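Tryptophan decarboxylase 1 (Oryza sativa subsp. japonica, PDB 6KHO) catalyses the pyridoxal-phosphate-dependent decarboxylation of L-tryptophan to tryptamine and of 5-hydroxy-L-tryptophan to serotonin, working as a homodimer in serotonin biosynthesis. Local coordinates at residues A185-D188 against A189-R193; S215-F218 against K219-L223; A247-L250 against E251-A255. All blocks are in the same frame, centred on the assembly; numbering follows the deposited sequence.

Contact 1 of 3, residues A185-D188 against A189-R193; sequences AARD and AALRR
Arg-187 lays the start of its side chain against Leu-191 one turn further along helix 175-194, CG of Arg-187 lying 4.1 Å from CD1 of Leu-191. This i to i+4 pair belongs to a helix on the large mixed sheet of the fold-type I (aspartate aminotransferase-like) fold of the group II decarboxylases: Ala-186 and Ala-190 face Thr-264 of strand 262-269, and Leu-191 reaches Leu-205 of strand 205-210. The backbone bond beneath the pair is the straightest of the four in the contact, with N of Leu-191 3.0 Å from O of Arg-187 and an N-H...O angle of 175°. Beyond CG the arginine bends at chi3, which brings its guanidinium side-on to Asp-188. Both NE and NH2 of Arg-187 grip the single oxygen OD1 of Asp-188, each at 3.1 Å. OD2 of Asp-188 goes to Ser-352 OG, and the outer nitrogens of Arg-187 bond the carbonyls of Ala-224 in the same chain and of Arg-222 and Leu-223 in the second subunit. Were an alanine to stand here, the guanidinium would be gone, which is likely to leave OD1 of Asp-188 without its charge mate and the carbonyls of the second subunit without these links. OD1 of Asp-188 is met on its syn side, 33° out of the carboxylate plane by NE of Arg-187 but 16° by NH2.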
ATOM      1  N   ALA A 185       7.199   7.044 -15.695  1.00 27.24           N
ATOM      2  CA  ALA A 185       6.690   7.268 -17.048  1.00 31.12           C
ATOM      3  C   ALA A 185       7.430   8.418 -17.732  1.00 29.05           C
ATOM      4  O   ALA A 185       7.835   8.308 -18.896  1.00 27.15           O
ATOM      5  CB  ALA A 185       5.185   7.526 -17.001  1.00 28.60           C
ATOM      6  N   ALA A 186       7.635   9.526 -17.015  1.00 25.69           N
ATOM      7  CA  ALA A 186       8.350  10.661 -17.600  1.00 29.58           C
ATOM      8  C   ALA A 186       9.791  10.289 -17.914  1.00 27.86           C
ATOM      9  O   ALA A 186      10.310  10.628 -18.987  1.00 29.16           O
ATOM     10  CB  ALA A 186       8.298  11.867 -16.661  1.00 24.98           C
ATOM     11  N   ARG A 187      10.450   9.591 -16.982  1.00 28.67           N
ATOM     12  CA  ARG A 187      11.813   9.112 -17.193  1.00 29.61           C
ATOM     13  C   ARG A 187      11.924   8.269 -18.457  1.00 30.76           C
ATOM     14  O   ARG A 187      12.809   8.489 -19.296  1.00 29.17           O
ATOM     15  CB  ARG A 187      12.271   8.303 -15.978  1.00 25.83           C
ATOM     16  CG  ARG A 187      13.711   7.759 -16.073  1.00 28.00           C
ATOM     17  CD  ARG A 187      13.956   6.622 -15.064  1.00 31.72           C
ATOM     18  NE  ARG A 187      13.264   5.391 -15.458  1.00 32.70           N
ATOM     19  CZ  ARG A 187      13.114   4.316 -14.685  1.00 32.07           C
ATOM     20  NH1 ARG A 187      13.599   4.296 -13.442  1.00 28.97           N
ATOM     21  NH2 ARG A 187      12.463   3.258 -15.156  1.00 29.49           N
ATOM     22  N   ASP A 188      11.033   7.290 -18.608  1.00 28.51           N
ATOM     23  CA  ASP A 188      11.160   6.370 -19.734  1.00 28.65           C
ATOM     24  C   ASP A 188      10.964   7.103 -21.058  1.00 28.46           C
ATOM     25  O   ASP A 188      11.667   6.823 -22.037  1.00 29.56           O
ATOM     26  CB  ASP A 188      10.174   5.207 -19.572  1.00 31.32           C
ATOM     27  CG  ASP A 188      10.587   4.250 -18.433  1.00 35.48           C
ATOM     28  OD1 ASP A 188      11.726   4.405 -17.920  1.00 31.19           O
ATOM     29  OD2 ASP A 188       9.788   3.349 -18.057  1.00 34.70           O
ATOM     30  N   ALA A 189      10.045   8.073 -21.089  1.00 27.70           N
ATOM     31  CA  ALA A 189       9.810   8.838 -22.306  1.00 30.46           C
ATOM     32  C   ALA A 189      11.006   9.722 -22.637  1.00 31.67           C
ATOM     33  O   ALA A 189      11.391   9.841 -23.809  1.00 31.85           O
ATOM     34  CB  ALA A 189       8.540   9.676 -22.157  1.00 30.84           C
ATOM     35  N   ALA A 190      11.610  10.343 -21.620  1.00 26.57           N
ATOM     36  CA  ALA A 190      12.760  11.214 -21.850  1.00 33.43           C
ATOM     37  C   ALA A 190      13.956  10.423 -22.372  1.00 33.31           C
ATOM     38  O   ALA A 190      14.627  10.846 -23.324  1.00 31.60           O
ATOM     39  CB  ALA A 190      13.121  11.959 -20.560  1.00 29.68           C
ATOM     40  N   LEU A 191      14.244   9.275 -21.753  1.00 29.08           N
ATOM     41  CA  LEU A 191      15.329   8.417 -22.224  1.00 33.88           C
ATOM     42  C   LEU A 191      15.113   7.977 -23.667  1.00 33.86           C
ATOM     43  O   LEU A 191      16.050   7.952 -24.468  1.00 34.11           O
ATOM     44  CB  LEU A 191      15.452   7.187 -21.325  1.00 29.97           C
ATOM     45  CG  LEU A 191      15.961   7.408 -19.897  1.00 34.07           C
ATOM     46  CD1 LEU A 191      15.944   6.072 -19.111  1.00 32.31           C
ATOM     47  CD2 LEU A 191      17.351   8.051 -19.917  1.00 33.97           C
ATOM     48  N   ARG A 192      13.884   7.617 -24.012  1.00 32.24           N
ATOM     49  CA  ARG A 192      13.610   7.132 -25.357  1.00 34.36           C
ATOM     50  C   ARG A 192      13.799   8.245 -26.388  1.00 34.55           C
ATOM     51  O   ARG A 192      14.480   8.057 -27.407  1.00 35.09           O
ATOM     52  CB  ARG A 192      12.192   6.560 -25.392  1.00 29.50           C
ATOM     53  CG  ARG A 192      11.667   6.181 -26.751  1.00 32.44           C
ATOM     54  CD  ARG A 192      10.173   5.874 -26.634  1.00 32.79           C
ATOM     55  NE  ARG A 192       9.938   4.603 -25.953  1.00 41.53           N
ATOM     56  CZ  ARG A 192       9.044   4.408 -24.985  1.00 46.84           C
ATOM     57  NH1 ARG A 192       8.280   5.413 -24.556  1.00 42.66           N
ATOM     58  NH2 ARG A 192       8.918   3.195 -24.453  1.00 41.26           N
ATOM     59  N   ARG A 193      13.228   9.425 -26.133  1.00 30.00           N
ATOM     60  CA  ARG A 193      13.282  10.477 -27.141  1.00 33.66           C
ATOM     61  C   ARG A 193      14.654  11.142 -27.226  1.00 37.34           C
ATOM     62  O   ARG A 193      15.028  11.630 -28.299  1.00 36.76           O
ATOM     63  CB  ARG A 193      12.193  11.519 -26.878  1.00 38.07           C
ATOM     64  CG  ARG A 193      12.438  12.420 -25.684  1.00 40.74           C
ATOM     65  CD  ARG A 193      11.260  13.382 -25.458  1.00 43.97           C
ATOM     66  NE  ARG A 193       9.951  12.738 -25.622  1.00 48.49           N
ATOM     67  CZ  ARG A 193       9.010  12.660 -24.676  1.00 51.12           C
ATOM     68  NH1 ARG A 193       9.218  13.181 -23.461  1.00 45.29           N
ATOM     69  NH2 ARG A 193       7.855  12.055 -24.951  1.00 45.96           N
TER

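Contact 2 of 3, residues S215-F218 against K219-L223; sequences STFF and KACRL
Segments 215-218 and 219-223 are consecutive turns of one helix, joined by four i to i+4 backbone bonds of unequal length. The bond from N of Lys-219 to O of Ser-215 is the longest at 3.3 Å, whereas N of Cys-221 lies 3.0 Å from O of Phe-217. Alongside that bond the side chains of Phe-217 and Cys-221 meet in a sulfur-aromatic contact. SG of Cys-221 sits over one face of the Phe-217 ring, 3.8 Å from the ring centroid and 21° off its normal, displaced toward the rim. That offset leads to CZ of Phe-217, the ring atom closest to SG of Cys-221 at 3.5 Å. CG of Phe-217 is anti to the backbone N (chi1 170°) and beside the carbonyl carbon, the side on which the next turn brings Cys-221, while SG of Cys-221 lies beside its own backbone N. Helix 215-223 is the crossover helix of a beta-alpha-beta unit between strands 205-210 and 231-234, and both partners face inward: Phe-217 packs on Ala-209 and Met-179, Cys-221 on Val-207 and Leu-183. Near the N-terminal end of segment 215-218, Thr-216 lies near the bound PLP, and its N bonds ND1 of His-214, a serotonin-binding residue. Elsewhere on the helix, Arg-222 runs back over the preceding turn, bringing its CG to 3.3 Å from O of Phe-218. CA of Lys-219 lies over one face of the Arg-222 guanidinium, 3.7 Å from its plane and offset toward the rim. The extended chain of Lys-219 leads away from the turn, and its NZ bonds the carbonyl O of Gln-377 of the second subunit.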
ATOM      1  N   SER A 215       9.114  16.290   1.176  1.00 36.37           N
ATOM      2  CA  SER A 215      10.380  15.571   1.056  1.00 36.05           C
ATOM      3  C   SER A 215      10.232  14.252   0.312  1.00 36.70           C
ATOM      4  O   SER A 215      11.203  13.783  -0.292  1.00 36.30           O
ATOM      5  CB  SER A 215      10.973  15.311   2.441  1.00 37.11           C
ATOM      6  OG  SER A 215      10.055  14.609   3.261  1.00 48.30           O
ATOM      7  N   THR A 216       9.038  13.661   0.322  1.00 36.80           N
ATOM      8  CA  THR A 216       8.827  12.384  -0.346  1.00 39.26           C
ATOM      9  C   THR A 216       8.968  12.467  -1.866  1.00 35.87           C
ATOM     10  O   THR A 216       9.238  11.441  -2.499  1.00 36.08           O
ATOM     11  CB  THR A 216       7.454  11.823   0.031  1.00 38.30           C
ATOM     12  OG1 THR A 216       7.455  10.405  -0.175  1.00 45.06           O
ATOM     13  CG2 THR A 216       6.324  12.473  -0.776  1.00 36.71           C
ATOM     14  N   PHE A 217       8.792  13.648  -2.468  1.00 35.54           N
ATOM     15  CA  PHE A 217       9.037  13.781  -3.908  1.00 34.34           C
ATOM     16  C   PHE A 217      10.495  13.525  -4.239  1.00 36.14           C
ATOM     17  O   PHE A 217      10.818  12.782  -5.174  1.00 31.25           O
ATOM     18  CB  PHE A 217       8.649  15.169  -4.409  1.00 31.81           C
ATOM     19  CG  PHE A 217       9.094  15.433  -5.828  1.00 32.05           C
ATOM     20  CD1 PHE A 217       8.521  14.734  -6.885  1.00 34.31           C
ATOM     21  CD2 PHE A 217      10.085  16.348  -6.103  1.00 32.26           C
ATOM     22  CE1 PHE A 217       8.929  14.954  -8.192  1.00 34.38           C
ATOM     23  CE2 PHE A 217      10.508  16.579  -7.427  1.00 38.08           C
ATOM     24  CZ  PHE A 217       9.922  15.881  -8.468  1.00 33.37           C
ATOM     25  N   PHE A 218      11.396  14.165  -3.494  1.00 35.23           N
ATOM     26  CA  PHE A 218      12.814  13.997  -3.766  1.00 35.18           C
ATOM     27  C   PHE A 218      13.249  12.563  -3.537  1.00 38.25           C
ATOM     28  O   PHE A 218      14.108  12.050  -4.266  1.00 39.53           O
ATOM     29  CB  PHE A 218      13.609  14.989  -2.915  1.00 38.65           C
ATOM     30  CG  PHE A 218      13.170  16.419  -3.120  1.00 37.82           C
ATOM     31  CD1 PHE A 218      13.541  17.109  -4.262  1.00 38.82           C
ATOM     32  CD2 PHE A 218      12.343  17.047  -2.207  1.00 35.95           C
ATOM     33  CE1 PHE A 218      13.119  18.420  -4.481  1.00 37.58           C
ATOM     34  CE2 PHE A 218      11.923  18.353  -2.415  1.00 39.47           C
ATOM     35  CZ  PHE A 218      12.314  19.039  -3.553  1.00 38.57           C
ATOM     36  N   LYS A 219      12.634  11.885  -2.566  1.00 36.53           N
ATOM     37  CA  LYS A 219      12.942  10.478  -2.344  1.00 38.23           C
ATOM     38  C   LYS A 219      12.468   9.612  -3.511  1.00 35.77           C
ATOM     39  O   LYS A 219      13.181   8.696  -3.935  1.00 37.66           O
ATOM     40  CB  LYS A 219      12.315  10.014  -1.028  1.00 40.55           C
ATOM     41  CG  LYS A 219      12.446   8.525  -0.771  1.00 41.97           C
ATOM     42  CD  LYS A 219      11.913   8.148   0.612  1.00 46.48           C
ATOM     43  CE  LYS A 219      11.618   6.660   0.686  1.00 48.35           C
ATOM     44  NZ  LYS A 219      10.811   6.335   1.883  1.00 48.21           N
ATOM     45  N   ALA A 220      11.271   9.887  -4.040  1.00 33.25           N
ATOM     46  CA  ALA A 220      10.783   9.153  -5.206  1.00 34.06           C
ATOM     47  C   ALA A 220      11.705   9.348  -6.410  1.00 31.77           C
ATOM     48  O   ALA A 220      11.957   8.405  -7.175  1.00 30.45           O
ATOM     49  CB  ALA A 220       9.353   9.598  -5.530  1.00 26.68           C
ATOM     50  N   CYS A 221      12.217  10.565  -6.591  1.00 31.63           N
ATOM     51  CA  CYS A 221      13.210  10.815  -7.637  1.00 33.55           C
ATOM     52  C   CYS A 221      14.407   9.884  -7.490  1.00 35.49           C
ATOM     53  O   CYS A 221      14.813   9.214  -8.450  1.00 32.55           O
ATOM     54  CB  CYS A 221      13.654  12.276  -7.592  1.00 30.08           C
ATOM     55  SG  CYS A 221      12.381  13.428  -8.084  1.00 35.27           S
ATOM     56  N   ARG A 222      14.960   9.797  -6.276  1.00 38.09           N
ATOM     57  CA  ARG A 222      16.095   8.909  -6.037  1.00 35.47           C
ATOM     58  C   ARG A 222      15.722   7.450  -6.273  1.00 35.00           C
ATOM     59  O   ARG A 222      16.512   6.687  -6.847  1.00 36.89           O
ATOM     60  CB  ARG A 222      16.636   9.129  -4.620  1.00 39.19           C
ATOM     61  CG  ARG A 222      17.116  10.590  -4.398  1.00 43.98           C
ATOM     62  CD  ARG A 222      17.805  10.844  -3.039  1.00 48.09           C
ATOM     63  NE  ARG A 222      17.261  10.022  -1.957  1.00 55.67           N
ATOM     64  CZ  ARG A 222      16.496  10.470  -0.960  1.00 52.73           C
ATOM     65  NH1 ARG A 222      16.170  11.757  -0.886  1.00 52.96           N
ATOM     66  NH2 ARG A 222      16.055   9.624  -0.031  1.00 50.76           N
ATOM     67  N   LEU A 223      14.517   7.045  -5.853  1.00 33.46           N
ATOM     68  CA  LEU A 223      14.061   5.678  -6.101  1.00 30.94           C
ATOM     69  C   LEU A 223      14.090   5.347  -7.588  1.00 31.87           C
ATOM     70  O   LEU A 223      14.562   4.275  -7.996  1.00 30.57           O
ATOM     71  CB  LEU A 223      12.643   5.491  -5.556  1.00 31.44           C
ATOM     72  CG  LEU A 223      12.437   5.315  -4.042  1.00 41.46           C
ATOM     73  CD1 LEU A 223      10.954   5.156  -3.725  1.00 39.23           C
ATOM     74  CD2 LEU A 223      13.219   4.122  -3.508  1.00 41.43           C
TER

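Contact 3 of 3, residues A247-L250 against E251-A255; sequences ARLL and EAMQA
Leu-249 and Met-253 meet along one side of helix 246-258, the methyl CE of Met-253 closing to 3.3 Å on CG of Leu-249, tighter than usual van der Waals contact. A bend at chi3 (-91°) turns CE of Met-253 back toward Leu-249, where it lies 3.6 Å from both CD1 and CD2 of Leu-249. All four carbonyls of 247-250 accept from the next turn: O of Leu-249 from N of Met-253 at 2.9 Å, O of Leu-250 from N of Gln-254 at 2.9 Å, O of Ala-247 from N of Glu-251 at 3.0 Å, and O of Arg-248 from N of Ala-252 at 3.2 Å. O of Arg-248 has a second donor, a water at 2.8 Å, which also donates a weak bond to OE2 of Glu-251 at 3.2 Å. The extended chain of Arg-248 carries its guanidinium away from this water, to a salt bridge of NH2 with Glu-239 and a bond from NH1 to the carbonyl of Pro-235. On its apolar side the helix lies against helix 281-289, where Leu-249, Leu-250 and Met-253 touch Val-287, and against the sheet, where Leu-249 reaches Ile-234 of strand 231-234 and both Leu-249 and Met-253 touch Tyr-208 of strand 205-210.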
ATOM      1  N   ALA A 247       9.128  32.251 -13.140  1.00 40.32           N
ATOM      2  CA  ALA A 247      10.349  32.800 -13.718  1.00 42.45           C
ATOM      3  C   ALA A 247      11.577  32.068 -13.193  1.00 41.78           C
ATOM      4  O   ALA A 247      12.494  31.753 -13.960  1.00 43.31           O
ATOM      5  CB  ALA A 247      10.446  34.299 -13.428  1.00 42.55           C
ATOM      6  N   ARG A 248      11.607  31.770 -11.891  1.00 38.39           N
ATOM      7  CA  ARG A 248      12.732  31.017 -11.343  1.00 42.39           C
ATOM      8  C   ARG A 248      12.770  29.595 -11.896  1.00 43.52           C
ATOM      9  O   ARG A 248      13.854  29.033 -12.099  1.00 43.53           O
ATOM     10  CB  ARG A 248      12.665  30.996  -9.808  1.00 42.62           C
ATOM     11  CG  ARG A 248      13.317  32.203  -9.131  1.00 50.77           C
ATOM     12  CD  ARG A 248      13.289  32.124  -7.603  1.00 52.79           C
ATOM     13  NE  ARG A 248      13.266  33.460  -6.999  1.00 57.40           N
ATOM     14  CZ  ARG A 248      13.263  33.708  -5.689  1.00 59.43           C
ATOM     15  NH1 ARG A 248      13.285  32.710  -4.812  1.00 56.46           N
ATOM     16  NH2 ARG A 248      13.238  34.961  -5.248  1.00 62.97           N
ATOM     17  N   LEU A 249      11.603  29.000 -12.157  1.00 39.58           N
ATOM     18  CA  LEU A 249      11.578  27.664 -12.744  1.00 38.45           C
ATOM     19  C   LEU A 249      12.108  27.684 -14.177  1.00 37.59           C
ATOM     20  O   LEU A 249      12.915  26.829 -14.564  1.00 35.78           O
ATOM     21  CB  LEU A 249      10.154  27.107 -12.693  1.00 34.70           C
ATOM     22  CG  LEU A 249       9.936  25.820 -13.485  1.00 36.42           C
ATOM     23  CD1 LEU A 249      10.710  24.658 -12.872  1.00 35.71           C
ATOM     24  CD2 LEU A 249       8.447  25.483 -13.598  1.00 33.65           C
ATOM     25  N   LEU A 250      11.661  28.657 -14.978  1.00 37.75           N
ATOM     26  CA  LEU A 250      12.108  28.747 -16.369  1.00 41.16           C
ATOM     27  C   LEU A 250      13.619  28.955 -16.454  1.00 41.42           C
ATOM     28  O   LEU A 250      14.292  28.353 -17.303  1.00 38.53           O
ATOM     29  CB  LEU A 250      11.364  29.877 -17.087  1.00 37.60           C
ATOM     30  CG  LEU A 250      11.769  30.209 -18.533  1.00 38.48           C
ATOM     31  CD1 LEU A 250      11.890  28.965 -19.396  1.00 37.90           C
ATOM     32  CD2 LEU A 250      10.750  31.153 -19.142  1.00 40.82           C
ATOM     33  N   GLU A 251      14.173  29.789 -15.576  1.00 40.48           N
ATOM     34  CA  GLU A 251      15.612  30.013 -15.612  1.00 41.66           C
ATOM     35  C   GLU A 251      16.379  28.737 -15.277  1.00 43.59           C
ATOM     36  O   GLU A 251      17.361  28.402 -15.949  1.00 36.64           O
ATOM     37  CB  GLU A 251      15.969  31.151 -14.660  1.00 43.39           C
ATOM     38  CG  GLU A 251      17.423  31.233 -14.311  1.00 51.13           C
ATOM     39  CD  GLU A 251      17.659  32.110 -13.096  1.00 63.32           C
ATOM     40  OE1 GLU A 251      18.832  32.457 -12.830  1.00 70.14           O
ATOM     41  OE2 GLU A 251      16.665  32.440 -12.402  1.00 62.26           O
ATOM     42  N   ALA A 252      15.920  27.981 -14.271  1.00 37.44           N
ATOM     43  CA  ALA A 252      16.593  26.734 -13.915  1.00 35.66           C
ATOM     44  C   ALA A 252      16.522  25.714 -15.049  1.00 36.05           C
ATOM     45  O   ALA A 252      17.516  25.049 -15.363  1.00 37.14           O
ATOM     46  CB  ALA A 252      15.979  26.143 -12.640  1.00 39.58           C
ATOM     47  N   MET A 253      15.342  25.558 -15.657  1.00 37.57           N
ATOM     48  CA  MET A 253      15.178  24.556 -16.707  1.00 34.96           C
ATOM     49  C   MET A 253      15.941  24.949 -17.969  1.00 38.08           C
ATOM     50  O   MET A 253      16.539  24.090 -18.633  1.00 36.61           O
ATOM     51  CB  MET A 253      13.696  24.361 -17.028  1.00 36.12           C
ATOM     52  CG  MET A 253      12.859  23.776 -15.882  1.00 34.51           C
ATOM     53  SD  MET A 253      11.351  23.047 -16.539  1.00 41.65           S
ATOM     54  CE  MET A 253      10.286  24.358 -16.448  1.00 34.27           C
ATOM     55  N   GLN A 254      15.911  26.237 -18.323  1.00 36.90           N
ATOM     56  CA  GLN A 254      16.659  26.712 -19.490  1.00 40.06           C
ATOM     57  C   GLN A 254      18.161  26.507 -19.296  1.00 39.15           C
ATOM     58  O   GLN A 254      18.861  26.024 -20.198  1.00 39.05           O
ATOM     59  CB  GLN A 254      16.332  28.188 -19.751  1.00 38.54           C
ATOM     60  CG  GLN A 254      16.822  28.725 -21.109  1.00 40.25           C
ATOM     61  CD  GLN A 254      16.306  27.913 -22.278  1.00 39.44           C
ATOM     62  OE1 GLN A 254      17.008  27.049 -22.812  1.00 41.43           O
ATOM     63  NE2 GLN A 254      15.073  28.181 -22.683  1.00 39.75           N
ATOM     64  N   ALA A 255      18.673  26.860 -18.114  1.00 38.68           N
ATOM     65  CA  ALA A 255      20.091  26.659 -17.838  1.00 40.49           C
ATOM     66  C   ALA A 255      20.484  25.198 -18.002  1.00 42.89           C
ATOM     67  O   ALA A 255      21.555  24.892 -18.542  1.00 39.58           O
ATOM     68  CB  ALA A 255      20.427  27.154 -16.432  1.00 39.63           C
TER
HETATM   69  O   HOH W   1      16.395  29.537 -10.991  1.00 48.15           O

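Overall arrangement
All three contacts join successive turns of one helix against the same mixed sheet, and strand 205-210 is touched by side chains of each. Contact 1 is the most buried; contacts 2 and 3 are only partly so. Their i to i+4 side-chain pairs differ: arginine on leucine beside a salt bridge in contact 1, sulfur on an aromatic face in contact 2, and leucine on methionine in contact 3. Arg-187 of contact 1 bonds the carbonyls of Arg-222 and Leu-223 of contact 2 in the second subunit, tying the two across the dimer. Contact 2 alone lies near the cofactor. Contact 3, about 21 Å from either by centres, touches no other chain and has a water bridging a backbone carbonyl and a glutamate.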